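Local coordinates for ubiquitin-conjugating enzyme-like protein (Leishmania mexicana, PDB 6ZM3) that probably serves, as a ubiquitin E2 variant related to UBE2V proteins, as a non-catalytic partner of an active ubiquitin-conjugating enzyme in building ubiquitin chains, at residues L64-D69 with P77-L82; E99-F104 with S118-E123. One frame throughout, in Å; residues are numbered along the deposited sequence. Where two conformers were deposited one is given.

Contact 1. Residues L64-D69 with P77-L82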
loop_
_atom_site.group_PDB
_atom_site.type_symbol
_atom_site.label_atom_id
_atom_site.label_comp_id
_atom_site.label_asym_id
_atom_site.label_seq_id
_atom_site.Cartn_x
_atom_site.Cartn_y
_atom_site.Cartn_z
ATOM N N LEU B 64 -7.658 1.176 6.210
ATOM C CA LEU B 64 -8.620 2.066 6.849
ATOM C C LEU B 64 -7.900 3.112 7.688
ATOM O O LEU B 64 -6.769 2.902 8.145
ATOM C CB LEU B 64 -9.526 1.209 7.745
ATOM C CG LEU B 64 -10.312 0.114 7.035
ATOM C CD1 LEU B 64 -9.599 -1.246 7.137
ATOM C CD2 LEU B 64 -11.726 0.035 7.647
ATOM N N GLU B 65 -8.573 4.233 7.941
ATOM C CA GLU B 65 -8.095 5.191 8.908
ATOM C C GLU B 65 -9.123 5.244 10.033
ATOM O O GLU B 65 -10.332 5.161 9.743
ATOM C CB GLU B 65 -8.031 6.573 8.274
ATOM C CG GLU B 65 -7.472 7.629 9.205
ATOM C CD GLU B 65 -6.938 8.823 8.430
ATOM O OE1 GLU B 65 -5.696 8.860 8.136
ATOM O OE2 GLU B 65 -7.764 9.694 8.103
ATOM N N ILE B 66 -8.612 5.338 11.273
ATOM C CA ILE B 66 -9.429 5.427 12.474
ATOM C C ILE B 66 -9.092 6.708 13.224
ATOM O O ILE B 66 -7.930 6.998 13.535
ATOM C CB ILE B 66 -9.336 4.163 13.354
ATOM C CG1 ILE B 66 -9.548 2.921 12.483
ATOM C CG2 ILE B 66 -10.377 4.262 14.485
ATOM C CD1 ILE B 66 -9.182 1.567 13.093
ATOM N N TYR B 67 -10.143 7.469 13.533
ATOM C CA TYR B 67 -10.027 8.664 14.338
ATOM C C TYR B 67 -10.764 8.441 15.655
ATOM O O TYR B 67 -11.952 8.163 15.625
ATOM C CB TYR B 67 -10.693 9.824 13.605
ATOM C CG TYR B 67 -10.669 11.156 14.305
ATOM C CD1 TYR B 67 -9.541 11.603 14.972
ATOM C CD2 TYR B 67 -11.775 11.996 14.270
ATOM C CE1 TYR B 67 -9.497 12.832 15.594
ATOM C CE2 TYR B 67 -11.748 13.236 14.892
ATOM C CZ TYR B 67 -10.611 13.654 15.561
ATOM O OH TYR B 67 -10.555 14.862 16.181
ATOM N N CYS B 68 -10.041 8.521 16.780
ATOM C CA CYS B 68 -10.654 8.533 18.106
ATOM C C CYS B 68 -10.666 9.964 18.651
ATOM O O CYS B 68 -9.640 10.504 19.062
ATOM C CB CYS B 68 -9.951 7.557 19.058
ATOM S SG CYS B 68 -9.796 5.865 18.447
ATOM N N ASP B 69 -11.842 10.612 18.623
ATOM C CA ASP B 69 -11.932 12.013 19.003
ATOM C C ASP B 69 -12.016 12.159 20.526
ATOM O O ASP B 69 -11.849 11.185 21.256
ATOM C CB ASP B 69 -13.066 12.722 18.251
ATOM C CG ASP B 69 -14.466 12.310 18.678
ATOM O OD1 ASP B 69 -14.649 11.140 19.172
ATOM O OD2 ASP B 69 -15.377 13.156 18.485
ATOM N N PRO B 77 -15.519 5.166 17.376
ATOM C CA PRO B 77 -14.455 5.759 16.577
ATOM C C PRO B 77 -15.009 6.065 15.184
ATOM O O PRO B 77 -15.960 5.422 14.727
ATOM C CB PRO B 77 -13.431 4.624 16.435
ATOM C CG PRO B 77 -14.190 3.331 16.664
ATOM C CD PRO B 77 -15.361 3.716 17.537
ATOM N N HIS B 78 -14.381 7.024 14.510
ATOM C CA HIS B 78 -14.692 7.326 13.116
ATOM C C HIS B 78 -13.784 6.479 12.243
ATOM O O HIS B 78 -12.569 6.631 12.344
ATOM C CB HIS B 78 -14.491 8.825 12.864
ATOM C CG HIS B 78 -15.241 9.670 13.840
ATOM N ND1 HIS B 78 -16.621 9.699 13.884
ATOM C CD2 HIS B 78 -14.819 10.503 14.818
ATOM C CE1 HIS B 78 -17.014 10.523 14.827
ATOM N NE2 HIS B 78 -15.927 11.030 15.418
ATOM N N ILE B 79 -14.382 5.571 11.463
ATOM C CA ILE B 79 -13.673 4.634 10.611
ATOM C C ILE B 79 -14.006 4.989 9.159
ATOM O O ILE B 79 -15.179 5.089 8.790
ATOM C CB ILE B 79 -14.026 3.172 10.970
ATOM C CG1 ILE B 79 -13.869 2.883 12.475
ATOM C CG2 ILE B 79 -13.269 2.153 10.117
ATOM C CD1 ILE B 79 -13.834 1.387 12.809
ATOM N N ARG B 80 -12.960 5.170 8.341
ATOM C CA ARG B 80 -13.095 5.407 6.908
ATOM C C ARG B 80 -12.262 4.347 6.189
ATOM O O ARG B 80 -11.084 4.153 6.521
ATOM C CB ARG B 80 -12.441 6.749 6.572
ATOM C CG ARG B 80 -13.021 7.496 5.379
ATOM C CD ARG B 80 -12.525 8.933 5.285
ATOM N NE ARG B 80 -11.131 9.099 5.713
ATOM C CZ ARG B 80 -10.076 9.240 4.895
ATOM N NH1 ARG B 80 -10.239 9.253 3.581
ATOM N NH2 ARG B 80 -8.855 9.393 5.390
ATOM N N PHE B 81 -12.838 3.717 5.166
ATOM C CA PHE B 81 -12.024 2.881 4.299
ATOM C C PHE B 81 -11.200 3.785 3.386
ATOM O O PHE B 81 -11.728 4.756 2.827
ATOM C CB PHE B 81 -12.874 1.918 3.472
ATOM C CG PHE B 81 -13.274 0.638 4.165
ATOM C CD1 PHE B 81 -14.406 0.601 4.979
ATOM C CD2 PHE B 81 -12.553 -0.530 3.978
ATOM C CE1 PHE B 81 -14.780 -0.580 5.602
ATOM C CE2 PHE B 81 -12.940 -1.709 4.581
ATOM C CZ PHE B 81 -14.066 -1.729 5.381
ATOM N N LEU B 82 -9.916 3.450 3.236
ATOM C CA LEU B 82 -9.063 4.108 2.252
ATOM C C LEU B 82 -9.093 3.319 0.950
ATOM O O LEU B 82 -9.070 3.923 -0.127
ATOM C CB LEU B 82 -7.630 4.205 2.772
ATOM C CG LEU B 82 -7.423 5.081 4.008
ATOM C CD1 LEU B 82 -5.932 5.242 4.282
ATOM C CD2 LEU B 82 -8.069 6.445 3.854
#

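Contact 2. Residues E99-F104 with S118-E123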
loop_
_atom_site.group_PDB
_atom_site.type_symbol
_atom_site.label_atom_id
_atom_site.label_comp_id
_atom_site.label_asym_id
_atom_site.label_seq_id
_atom_site.Cartn_x
_atom_site.Cartn_y
_atom_site.Cartn_z
ATOM N N GLU B 99 -25.342 4.491 11.473
ATOM C CA GLU B 99 -26.681 3.940 11.636
ATOM C C GLU B 99 -26.780 2.564 10.977
ATOM O O GLU B 99 -27.701 1.805 11.260
ATOM C CB GLU B 99 -27.752 4.925 11.143
ATOM C CG GLU B 99 -27.565 6.335 11.696
ATOM C CD GLU B 99 -28.811 7.088 12.149
ATOM O OE1 GLU B 99 -29.588 7.537 11.274
ATOM O OE2 GLU B 99 -28.993 7.250 13.379
ATOM N N LYS B 100 -25.851 2.250 10.069
ATOM C CA LYS B 100 -25.933 1.008 9.308
ATOM C C LYS B 100 -24.969 -0.056 9.830
ATOM O O LYS B 100 -25.180 -1.238 9.556
ATOM C CB LYS B 100 -25.667 1.240 7.819
ATOM C CG LYS B 100 -26.757 2.018 7.089
ATOM C CD LYS B 100 -26.312 2.573 5.751
ATOM C CE LYS B 100 -27.472 3.141 4.962
ATOM N NZ LYS B 100 -27.171 3.171 3.510
ATOM N N PHE B 101 -23.867 0.344 10.484
ATOM C CA PHE B 101 -22.959 -0.683 10.999
ATOM C C PHE B 101 -23.489 -1.120 12.365
ATOM O O PHE B 101 -23.545 -0.288 13.261
ATOM C CB PHE B 101 -21.523 -0.144 11.105
ATOM C CG PHE B 101 -20.457 -1.150 11.493
ATOM C CD1 PHE B 101 -20.528 -2.474 11.088
ATOM C CD2 PHE B 101 -19.393 -0.771 12.294
ATOM C CE1 PHE B 101 -19.560 -3.398 11.456
ATOM C CE2 PHE B 101 -18.432 -1.702 12.674
ATOM C CZ PHE B 101 -18.506 -3.004 12.243
ATOM N N HIS B 102 -23.859 -2.399 12.507
ATOM C CA HIS B 102 -24.518 -2.886 13.720
ATOM C C HIS B 102 -23.751 -2.450 14.978
ATOM O O HIS B 102 -24.343 -1.943 15.922
ATOM C CB HIS B 102 -24.823 -4.393 13.647
ATOM C CG HIS B 102 -23.644 -5.272 13.905
ATOM N ND1 HIS B 102 -22.653 -5.483 12.959
ATOM C CD2 HIS B 102 -23.283 -5.986 14.995
ATOM C CE1 HIS B 102 -21.753 -6.305 13.446
ATOM N NE2 HIS B 102 -22.117 -6.626 14.699
ATOM N N VAL B 103 -22.415 -2.558 14.956
ATOM C CA VAL B 103 -21.592 -2.229 16.106
ATOM C C VAL B 103 -21.768 -0.778 16.523
ATOM O O VAL B 103 -21.586 -0.415 17.678
ATOM C CB VAL B 103 -20.122 -2.484 15.755
ATOM C CG1 VAL B 103 -19.202 -1.981 16.863
ATOM C CG2 VAL B 103 -19.925 -3.952 15.433
ATOM N N PHE B 104 -22.044 0.091 15.561
ATOM C CA PHE B 104 -22.111 1.510 15.854
ATOM C C PHE B 104 -23.535 1.920 16.222
ATOM O O PHE B 104 -23.717 2.835 17.023
ATOM C CB PHE B 104 -21.692 2.322 14.629
ATOM C CG PHE B 104 -20.203 2.359 14.381
ATOM C CD1 PHE B 104 -19.304 1.958 15.356
ATOM C CD2 PHE B 104 -19.702 2.847 13.179
ATOM C CE1 PHE B 104 -17.935 1.988 15.119
ATOM C CE2 PHE B 104 -18.330 2.890 12.946
ATOM C CZ PHE B 104 -17.452 2.446 13.911
ATOM N N SER B 118 -12.698 -6.585 13.087
ATOM C CA SER B 118 -13.145 -7.959 12.930
ATOM C C SER B 118 -14.594 -7.989 12.464
ATOM O O SER B 118 -14.941 -8.839 11.662
ATOM C CB SER B 118 -12.969 -8.799 14.172
ATOM O OG SER B 118 -11.794 -9.566 14.047
ATOM N N GLU B 119 -15.397 -7.063 13.005
ATOM C CA GLU B 119 -16.824 -6.946 12.725
ATOM C C GLU B 119 -17.090 -6.396 11.319
ATOM O O GLU B 119 -18.065 -6.820 10.685
ATOM C CB GLU B 119 -17.566 -6.181 13.819
ATOM C CG GLU B 119 -17.655 -6.949 15.147
ATOM C CD GLU B 119 -18.556 -8.172 15.124
ATOM O OE1 GLU B 119 -19.678 -8.039 14.612
ATOM O OE2 GLU B 119 -18.111 -9.275 15.530
ATOM N N LEU B 120 -16.251 -5.467 10.829
ATOM C CA LEU B 120 -16.298 -5.100 9.412
ATOM C C LEU B 120 -15.906 -6.269 8.511
ATOM O O LEU B 120 -16.490 -6.481 7.440
ATOM C CB LEU B 120 -15.440 -3.855 9.183
ATOM C CG LEU B 120 -16.063 -2.587 9.739
ATOM C CD1 LEU B 120 -15.062 -1.437 9.787
ATOM C CD2 LEU B 120 -17.278 -2.203 8.885
ATOM N N ARG B 121 -14.933 -7.081 8.949
ATOM C CA ARG B 121 -14.527 -8.242 8.181
ATOM C C ARG B 121 -15.620 -9.311 8.122
ATOM O O ARG B 121 -15.826 -9.920 7.079
ATOM C CB ARG B 121 -13.206 -8.818 8.709
ATOM C CG ARG B 121 -12.569 -9.794 7.736
ATOM C CD ARG B 121 -11.262 -10.297 8.299
ATOM N NE ARG B 121 -10.735 -11.468 7.641
ATOM C CZ ARG B 121 -11.042 -12.728 7.973
ATOM N NH1 ARG B 121 -11.957 -12.997 8.899
ATOM N NH2 ARG B 121 -10.463 -13.722 7.338
ATOM N N LYS B 122 -16.347 -9.512 9.221
ATOM C CA LYS B 122 -17.470 -10.439 9.197
ATOM C C LYS B 122 -18.547 -9.915 8.240
ATOM O O LYS B 122 -19.124 -10.707 7.510
ATOM C CB LYS B 122 -18.071 -10.595 10.597
ATOM C CG LYS B 122 -17.186 -11.234 11.664
ATOM C CD LYS B 122 -17.999 -11.818 12.808
ATOM N N GLU B 123 -18.776 -8.587 8.206
ATOM C CA GLU B 123 -19.768 -7.971 7.325
ATOM C C GLU B 123 -19.535 -8.389 5.879
ATOM O O GLU B 123 -20.484 -8.459 5.106
ATOM C CB GLU B 123 -19.736 -6.438 7.347
ATOM C CG GLU B 123 -20.440 -5.789 8.519
ATOM C CD GLU B 123 -21.963 -5.774 8.483
ATOM O OE1 GLU B 123 -22.555 -6.334 7.526
ATOM O OE2 GLU B 123 -22.561 -5.209 9.415
#

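Contact 1. Residues L64-D69 with P77-L82
Leu64 and Phe81 lie side by side, and the CD2 methyl of Leu64 stands over the middle of the Phe81 ring, 3.5 Å from its centroid and only 3° off the normal, a CH-pi contact. The same methyl is shared with the next residue on this face, Leu64 CD2 lying 3.6 Å from Ile79 CG2. Glu65 and Arg80 form a hydrogen-bonded pair, with Glu65 N to Arg80 O at 2.9 Å and the reverse bond, Arg80 N to Glu65 O, at 3.0 Å. Their side chains run together on the other face and end in a salt bridge, Arg80 NH2 to Glu65 OE2 at 2.9 Å. A bend in the arginine (chi3 35°) turns NE out of the extended line and leads into the guanidinium, whose own plane contains OE2, whereas NH2 sits above the carboxylate, 65° out of its plane. Glu65 OE1 is held by Arg35, so the carboxylate is gripped by two arginines. Ile66, in a non-hydrogen-bonded pair with Ile79, brings its CG2 alongside the proline ring, 3.6 Å from Pro77 CB. Tyr67 and His78 form the second hydrogen-bonded pair, Tyr67 N meeting His78 O at 2.8 Å. Their rings approach rim to rim at a shallow tilt, with Tyr67 CD2 and His78 CD2 3.4 Å apart; the tyrosine stacks instead on Tyr44. Leu64, Ile66, Ile79 and Phe81 thus make an apolar face that meets helix 113-125, while Glu65, Tyr67, His78 and Arg80 line the opposite, partly exposed one. This is an antiparallel beta hairpin, the third and fourth strands of the four-stranded meander characteristic of the ubiquitin-conjugating (UBC) fold.

Contact 2. Residues E99-F104 with S118-E123
The start of the short helix 102-105 of the UBC fold, with Phe101 at its N-cap position, packs against helix 113-125, where the Phe101 ring meets Leu120. The two side chains cross at about a right angle. Leu120 CD2 lies over one face of the ring, offset toward the rim and 3.6 Å from Phe101 CE1, in a CH-pi contact, while Leu120 CG is 3.5 Å from Phe101 CZ. CB of Val103 covers the opposite face, so the ring is sandwiched between Val103 of helix 102-105, which it precedes, and Leu120 of helix 113-125. The Phe101 CG lies anti to the backbone N (chi1 -174°), which starts the ring on its way to helix 113-125; the ring also touches the loop residue Val96. Val103 adds its CG2 branch, 3.6 Å from Glu119 CB. Farther out, the bent chain of Glu119 carries its carboxylate to the edge of the His102 imidazole. There Glu119 OE1 faces the NE2-CE1 side of the ring, near its plane, 2.8 Å from His102 NE2 and 2.9 Å from His102 CE1, so the NE2 hydrogen bond is weak and strongly bent (118° at the hydrogen). Glu123 OE2 comes to the edge of the Phe101 ring, 3.8 Å from CD1, and lies near His102 as well, where a second acidic group would favour a protonated imidazole, if only modestly. Behind these polar groups, Leu120 rests on Ile49 of strand 44-50 and Ile79 of strand 78-81.

Overall arrangement
Contact 1 comes first along the chain and closes before contact 2 begins; strand 78-81 and helix 102-105 are successive elements, joined by a long loop. Their centres lie about 13 Å apart, inside one UBC domain, and they meet directly. Phe104 CZ sits 3.4 Å from Pro77 O, and Leu120 CD1 lies 4.0 Å from Ile79 CG2. The hairpin of contact 1 thus presents its apolar face to the helical layer that contact 2 ties together, so helices 102-105 and 113-125 share one hydrophobic core with the sheet. The second protein of the assembly packs an apolar side chain on Leu82 of contact 1, and no other chain of the assembly touches contact 2.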